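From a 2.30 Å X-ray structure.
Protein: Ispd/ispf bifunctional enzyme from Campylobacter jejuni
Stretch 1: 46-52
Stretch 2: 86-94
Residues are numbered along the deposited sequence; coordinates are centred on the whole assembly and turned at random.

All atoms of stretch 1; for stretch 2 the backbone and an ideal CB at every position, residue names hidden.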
# COMPACT_ATOMS: atom_id res chain seq x y z
N PRO A 46 17.31 -6.88 29.27
CA PRO A 46 18.52 -6.21 29.78
C PRO A 46 19.63 -7.20 30.12
O PRO A 46 19.92 -7.43 31.31
CB PRO A 46 18.01 -5.48 31.04
CG PRO A 46 16.86 -6.31 31.52
CD PRO A 46 16.27 -7.00 30.31
N PHE A 47 20.25 -7.79 29.09
CA PHE A 47 21.32 -8.76 29.28
C PHE A 47 22.48 -8.17 30.07
O PHE A 47 22.84 -7.01 29.87
CB PHE A 47 21.84 -9.29 27.94
CG PHE A 47 20.81 -10.04 27.15
CD1 PHE A 47 20.16 -9.43 26.08
CD2 PHE A 47 20.51 -11.37 27.45
CE1 PHE A 47 19.21 -10.12 25.33
CE2 PHE A 47 19.57 -12.07 26.71
CZ PHE A 47 18.91 -11.45 25.64
N LYS A 48 23.05 -8.98 30.96
CA LYS A 48 24.18 -8.61 31.79
C LYS A 48 25.42 -8.31 30.96
O LYS A 48 26.22 -7.41 31.28
CB LYS A 48 24.50 -9.74 32.78
CG LYS A 48 25.21 -9.26 34.03
CD LYS A 48 26.10 -10.35 34.60
CE LYS A 48 26.80 -9.89 35.87
NZ LYS A 48 27.01 -11.06 36.78
N LYS A 49 25.57 -9.07 29.88
CA LYS A 49 26.69 -8.94 28.98
C LYS A 49 26.21 -9.40 27.61
O LYS A 49 25.33 -10.27 27.51
CB LYS A 49 27.85 -9.81 29.47
CG LYS A 49 29.20 -9.44 28.90
CD LYS A 49 30.27 -10.44 29.32
CE LYS A 49 30.98 -9.99 30.59
NZ LYS A 49 32.46 -10.03 30.45
N ILE A 50 26.75 -8.79 26.56
CA ILE A 50 26.49 -9.23 25.19
C ILE A 50 27.81 -9.53 24.49
O ILE A 50 28.68 -8.67 24.36
CB ILE A 50 25.64 -8.19 24.40
CG1 ILE A 50 24.31 -7.96 25.13
CG2 ILE A 50 25.37 -8.69 22.99
CD1 ILE A 50 23.61 -6.66 24.78
N VAL A 51 27.96 -10.78 24.06
CA VAL A 51 29.17 -11.23 23.38
C VAL A 51 28.87 -11.57 21.93
O VAL A 51 27.84 -12.18 21.62
CB VAL A 51 29.83 -12.43 24.12
CG1 VAL A 51 31.13 -12.87 23.42
CG2 VAL A 51 30.11 -12.07 25.59
N VAL A 52 29.75 -11.15 21.03
CA VAL A 52 29.65 -11.51 19.62
C VAL A 52 30.94 -12.21 19.20
O VAL A 52 32.02 -11.66 19.33
CB VAL A 52 29.43 -10.27 18.72
CG1 VAL A 52 29.28 -10.68 17.25
CG2 VAL A 52 28.23 -9.45 19.18
N UNK A 86 33.59 -15.75 28.98
CA UNK A 86 33.29 -14.36 29.29
C UNK A 86 32.02 -14.21 30.15
O UNK A 86 31.74 -13.13 30.68
CB UNK A 86 33.14 -13.57 27.99
N UNK A 87 31.27 -15.30 30.31
CA UNK A 87 29.97 -15.26 30.97
C UNK A 87 30.05 -15.79 32.40
O UNK A 87 30.61 -16.85 32.64
CB UNK A 87 28.95 -16.07 30.17
N UNK A 88 29.47 -15.04 33.34
CA UNK A 88 29.38 -15.49 34.72
C UNK A 88 27.97 -15.44 35.31
O UNK A 88 27.78 -15.68 36.50
CB UNK A 88 30.32 -14.64 35.58
N UNK A 89 26.98 -15.12 34.47
CA UNK A 89 25.58 -15.16 34.88
C UNK A 89 25.07 -16.60 34.85
O UNK A 89 25.61 -17.42 34.11
CB UNK A 89 24.73 -14.27 33.98
N UNK A 90 24.03 -16.88 35.64
CA UNK A 90 23.45 -18.22 35.72
C UNK A 90 22.95 -18.74 34.36
O UNK A 90 23.09 -19.93 34.05
CB UNK A 90 22.30 -18.22 36.72
N UNK A 91 22.35 -17.85 33.58
CA UNK A 91 21.78 -18.23 32.29
C UNK A 91 22.48 -17.53 31.15
O UNK A 91 23.03 -16.43 31.31
CB UNK A 91 20.28 -17.92 32.25
N UNK A 92 22.46 -18.18 30.00
CA UNK A 92 22.97 -17.59 28.77
C UNK A 92 22.04 -17.89 27.60
O UNK A 92 21.66 -19.04 27.36
CB UNK A 92 24.38 -18.11 28.47
N UNK A 93 21.65 -16.83 26.90
CA UNK A 93 20.98 -16.99 25.62
C UNK A 93 22.02 -17.02 24.50
O UNK A 93 22.94 -16.19 24.45
CB UNK A 93 19.97 -15.87 25.39
N UNK A 94 21.88 -17.99 23.61
CA UNK A 94 22.79 -18.16 22.50
C UNK A 94 22.00 -18.16 21.20
O UNK A 94 20.95 -18.78 21.12
CB UNK A 94 23.60 -19.45 22.65

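Position 86 points its CA-to-CB bond toward stretch 1. The ideal CB lies 4.1 Å from Val 51 CG2 and 4.4 Å from Lys 49 NZ. A methyl surface and an amine are both on offer, so an aliphatic side chain or an acidic one could suit. The residue is Leu 86. Its CD2 packs against Val 51 CG1 at 4.1 Å. The amine is met by the backbone instead: Lys 49 NZ gives a weak hydrogen bond to Leu 86 O at 3.2 Å.

At position 87 the bond runs sideways, and no atom of stretch 1 lies within 5.5 Å of the ideal CB. The methyls of Val 51 and the aliphatic part of Lys 49 favour an apolar side chain, such as leucine, isoleucine or methionine. The residue is Ile 87, with chi1 and chi2 both m. Its CD1 reaches 3.8 Å from Val 51 CG2 and 4.2 Å from Lys 49 CD.

Position 88 also points sideways. Its ideal CB is 5.0 Å from Lys 48 NZ, a positive charge at the end of an extended chain. An acid would suit best, though asparagine or glutamine could also offer an oxygen. The residue is Asp 88. Lys 48 NZ donates to Asp 88 OD1 at 2.9 Å, a hydrogen bond within a salt bridge.

Position 89 points toward stretch 1, with the ideal CB 4.2 Å from Lys 48 CD. The neighbour there is a methylene chain, so a small residue such as alanine, serine or threonine is plausible. The residue is Ser 89. Its CB keeps the 4.2 Å contact with Lys 48 CD, while its hydroxyl serves its own stretch: Ser 89 OG donates to the backbone O of position 91 at 2.7 Å.

Positions 90, 91 and 92 have nothing of stretch 1 within 5.5 Å of their ideal CB atoms, so the visible atoms barely restrict the choice. Extended backbone angles at 91 and 92 suit beta-branched or aromatic residues. They are Glu 90, Phe 91 and Val 92; none touches stretch 1.

Position 93 turns toward stretch 1 again. Its ideal CB is 4.0 Å from Phe 47 CE2, so an apolar side chain is expected; leucine, isoleucine or methionine would serve. The residue is Met 93. Its SD lies 3.9 Å from Phe 47 CZ, at the ring edge and near the ring plane.

Position 94 is extended and out of reach, so several strand-forming residues would fit; it is Val 94.

Stretch 2 (86-94) LIDSEFVMV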
# COMPACT_ATOMS: atom_id res chain seq x y z
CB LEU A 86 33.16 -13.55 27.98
CG LEU A 86 34.29 -12.61 27.50
CD1 LEU A 86 35.71 -13.04 27.92
CD2 LEU A 86 34.23 -12.38 25.98
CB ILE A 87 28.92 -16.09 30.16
CG1 ILE A 87 28.93 -15.70 28.68
CG2 ILE A 87 27.52 -15.98 30.80
CD1 ILE A 87 28.63 -14.24 28.39
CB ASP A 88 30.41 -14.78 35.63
CG ASP A 88 30.22 -13.27 35.68
OD1 ASP A 88 29.07 -12.79 35.62
OD2 ASP A 88 31.18 -12.48 35.80
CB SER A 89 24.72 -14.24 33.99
OG SER A 89 24.62 -14.72 32.65
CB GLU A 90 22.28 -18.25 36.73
CG GLU A 90 21.90 -19.67 37.17
CD GLU A 90 20.66 -19.74 38.05
OE1 GLU A 90 20.20 -18.69 38.55
OE2 GLU A 90 20.13 -20.86 38.25
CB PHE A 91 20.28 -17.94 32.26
CG PHE A 91 19.50 -18.70 33.28
CD1 PHE A 91 19.17 -18.10 34.50
CD2 PHE A 91 19.12 -20.02 33.04
CE1 PHE A 91 18.45 -18.81 35.47
CE2 PHE A 91 18.40 -20.74 34.00
CZ PHE A 91 18.07 -20.13 35.22
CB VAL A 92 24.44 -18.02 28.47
CG1 VAL A 92 24.55 -19.52 28.24
CG2 VAL A 92 25.02 -17.23 27.29
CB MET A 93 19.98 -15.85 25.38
CG MET A 93 19.20 -15.99 24.09
SD MET A 93 17.81 -14.87 24.01
CE MET A 93 16.58 -15.91 24.78
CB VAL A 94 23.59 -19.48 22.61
CG1 VAL A 94 24.60 -19.60 21.45
CG2 VAL A 94 24.32 -19.57 23.95
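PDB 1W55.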